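Side-chain contact in fumarylacetoacetate hydrolase (Burkholderia xenovorans, PDB 5TI1), which probably hydrolyses fumarylacetoacetate to fumarate and acetoacetate, the last step of phenylalanine and tyrosine breakdown, and holds a magnesium ion: residues Lys24-Ser29 and Thr122-Ala127. Residues are numbered along the deposited sequence; the frame is centred on the assembly and turned at random.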
loop_
_atom_site.group_PDB
_atom_site.type_symbol
_atom_site.label_atom_id
_atom_site.label_comp_id
_atom_site.label_asym_id
_atom_site.label_seq_id
_atom_site.Cartn_x
_atom_site.Cartn_y
_atom_site.Cartn_z
ATOM N N LYS B 24 -28.768 -18.305 23.051
ATOM C CA LYS B 24 -27.753 -19.343 23.123
ATOM C C LYS B 24 -27.888 -20.237 21.898
ATOM O O LYS B 24 -28.904 -20.220 21.198
ATOM C CB LYS B 24 -27.873 -20.174 24.416
ATOM C CG LYS B 24 -27.762 -19.362 25.696
ATOM C CD LYS B 24 -26.379 -18.755 25.869
ATOM C CE LYS B 24 -26.397 -17.639 26.907
ATOM N NZ LYS B 24 -25.090 -16.929 27.032
ATOM N N SER B 25 -26.854 -21.039 21.660
ATOM C CA SER B 25 -26.770 -21.897 20.490
ATOM C C SER B 25 -26.904 -23.364 20.873
ATOM O O SER B 25 -26.607 -23.768 22.000
ATOM C CB SER B 25 -25.439 -21.684 19.752
ATOM O OG SER B 25 -25.339 -22.533 18.618
ATOM N N TRP B 26 -27.348 -24.166 19.906
ATOM C CA TRP B 26 -27.246 -25.612 20.046
ATOM C C TRP B 26 -25.836 -26.127 19.773
ATOM O O TRP B 26 -25.593 -27.328 19.936
ATOM C CB TRP B 26 -28.249 -26.317 19.130
ATOM C CG TRP B 26 -28.248 -25.821 17.731
ATOM C CD1 TRP B 26 -29.084 -24.889 17.194
ATOM C CD2 TRP B 26 -27.375 -26.232 16.676
ATOM N NE1 TRP B 26 -28.785 -24.691 15.868
ATOM C CE2 TRP B 26 -27.733 -25.498 15.527
ATOM C CE3 TRP B 26 -26.317 -27.140 16.593
ATOM C CZ2 TRP B 26 -27.078 -25.653 14.310
ATOM C CZ3 TRP B 26 -25.665 -27.286 15.383
ATOM C CH2 TRP B 26 -26.047 -26.547 14.258
ATOM N N VAL B 27 -24.914 -25.265 19.346
ATOM C CA VAL B 27 -23.482 -25.578 19.391
ATOM C C VAL B 27 -23.044 -25.299 20.826
ATOM O O VAL B 27 -22.887 -24.143 21.216
ATOM C CB VAL B 27 -22.678 -24.755 18.379
ATOM C CG1 VAL B 27 -21.201 -25.152 18.405
ATOM C CG2 VAL B 27 -23.261 -24.904 16.975
ATOM N N GLU B 28 -22.877 -26.350 21.632
ATOM C CA GLU B 28 -22.735 -26.133 23.071
ATOM C C GLU B 28 -21.474 -25.345 23.405
ATOM O O GLU B 28 -21.498 -24.475 24.284
ATOM C CB GLU B 28 -22.747 -27.461 23.832
ATOM C CG GLU B 28 -22.833 -27.272 25.346
ATOM C CD GLU B 28 -24.045 -26.435 25.775
ATOM O OE1 GLU B 28 -25.156 -26.659 25.241
ATOM O OE2 GLU B 28 -23.882 -25.546 26.643
ATOM N N SER B 29 -20.357 -25.640 22.728
ATOM C CA SER B 29 -19.137 -24.876 22.973
ATOM C C SER B 29 -19.367 -23.373 22.792
ATOM O O SER B 29 -18.689 -22.556 23.423
ATOM C CB SER B 29 -18.013 -25.371 22.056
ATOM O OG SER B 29 -18.381 -25.307 20.689
ATOM N N THR B 122 -34.041 -26.155 12.131
ATOM C CA THR B 122 -33.822 -26.316 10.696
ATOM C C THR B 122 -32.464 -26.943 10.407
ATOM O O THR B 122 -32.362 -27.896 9.627
ATOM C CB THR B 122 -33.949 -24.966 9.989
ATOM O OG1 THR B 122 -35.178 -24.333 10.373
ATOM C CG2 THR B 122 -33.939 -25.161 8.482
ATOM N N LEU B 123 -31.405 -26.417 11.024
ATOM C CA LEU B 123 -30.071 -26.988 10.877
ATOM C C LEU B 123 -29.726 -27.937 12.016
ATOM O O LEU B 123 -29.186 -29.017 11.772
ATOM C CB LEU B 123 -29.013 -25.880 10.790
ATOM C CG LEU B 123 -27.575 -26.394 10.672
ATOM C CD1 LEU B 123 -27.406 -27.170 9.378
ATOM C CD2 LEU B 123 -26.573 -25.250 10.761
ATOM N N ARG B 124 -30.039 -27.536 13.253
ATOM C CA ARG B 124 -29.833 -28.349 14.449
ATOM C C ARG B 124 -30.209 -29.811 14.243
ATOM O O ARG B 124 -29.452 -30.714 14.605
ATOM C CB ARG B 124 -30.645 -27.753 15.603
ATOM C CG ARG B 124 -30.546 -28.506 16.923
ATOM C CD ARG B 124 -31.605 -28.013 17.902
ATOM N NE ARG B 124 -32.913 -28.598 17.632
ATOM C CZ ARG B 124 -34.041 -28.207 18.215
ATOM N NH1 ARG B 124 -34.032 -27.218 19.099
ATOM N NH2 ARG B 124 -35.183 -28.804 17.907
ATOM N N ASP B 125 -31.370 -30.062 13.644
ATOM C CA ASP B 125 -31.921 -31.406 13.541
ATOM C C ASP B 125 -31.633 -32.086 12.207
ATOM O O ASP B 125 -32.127 -33.194 11.975
ATOM C CB ASP B 125 -33.431 -31.368 13.793
ATOM C CG ASP B 125 -33.771 -31.040 15.234
ATOM O OD1 ASP B 125 -32.840 -30.912 16.058
ATOM O OD2 ASP B 125 -34.970 -30.910 15.545
ATOM N N ASP B 126 -30.851 -31.464 11.332
ATOM C CA ASP B 126 -30.449 -32.073 10.066
ATOM C C ASP B 126 -29.033 -32.605 10.260
ATOM O O ASP B 126 -28.048 -31.896 10.044
ATOM C CB ASP B 126 -30.529 -31.063 8.925
ATOM C CG ASP B 126 -30.222 -31.678 7.568
ATOM O OD1 ASP B 126 -29.862 -32.869 7.513
ATOM O OD2 ASP B 126 -30.356 -30.972 6.550
ATOM N N ALA B 127 -28.936 -33.880 10.659
ATOM C CA ALA B 127 -27.638 -34.454 11.013
ATOM C C ALA B 127 -26.678 -34.470 9.825
ATOM O O ALA B 127 -25.478 -34.208 9.987
ATOM C CB ALA B 127 -27.821 -35.866 11.570
#
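Trp26 meets Arg124 and Leu123 through its indole ring, and no hydrogen bond joins the two segments. The main interaction is CH-pi. Arg124 CB stands 3.5 Å from the centroid of the five-membered ring of Trp26, 4° off the ring normal. Arg124 CG continues over the same face, 3.6 Å from Trp26 CG. Val27 CG2 lies against the opposite face, towards the rim. Apolar packing is at the benzo edge, where Leu123 CD2 sits in the ring plane, 3.6 Å from Trp26 CZ2.

The polar bonds lie within each segment or reach outside the pair. The Arg124 chain bends at CG-CD (chi3 80°), and its guanidinium plane stands 79° from the indole. A side-on salt bridge ties Arg124 to Asp125: Arg124 NE meets Asp125 OD1 at 2.8 Å, and Arg124 NH2 donates to Asp125 OD2. Arg124 NH1 hydrogen-bonds to Arg118 O, and Trp26 NE1 to Leu115 O. A type I turn spans Leu123 to Asp126.

The contact lies far from the metal site. It joins the loop before strand 44-49 to the link between helices 102-116 and 127-133, part of the N-terminal fumarylacetoacetase region, with Leu134 of strand 134-136 touching both Trp26 and Leu123.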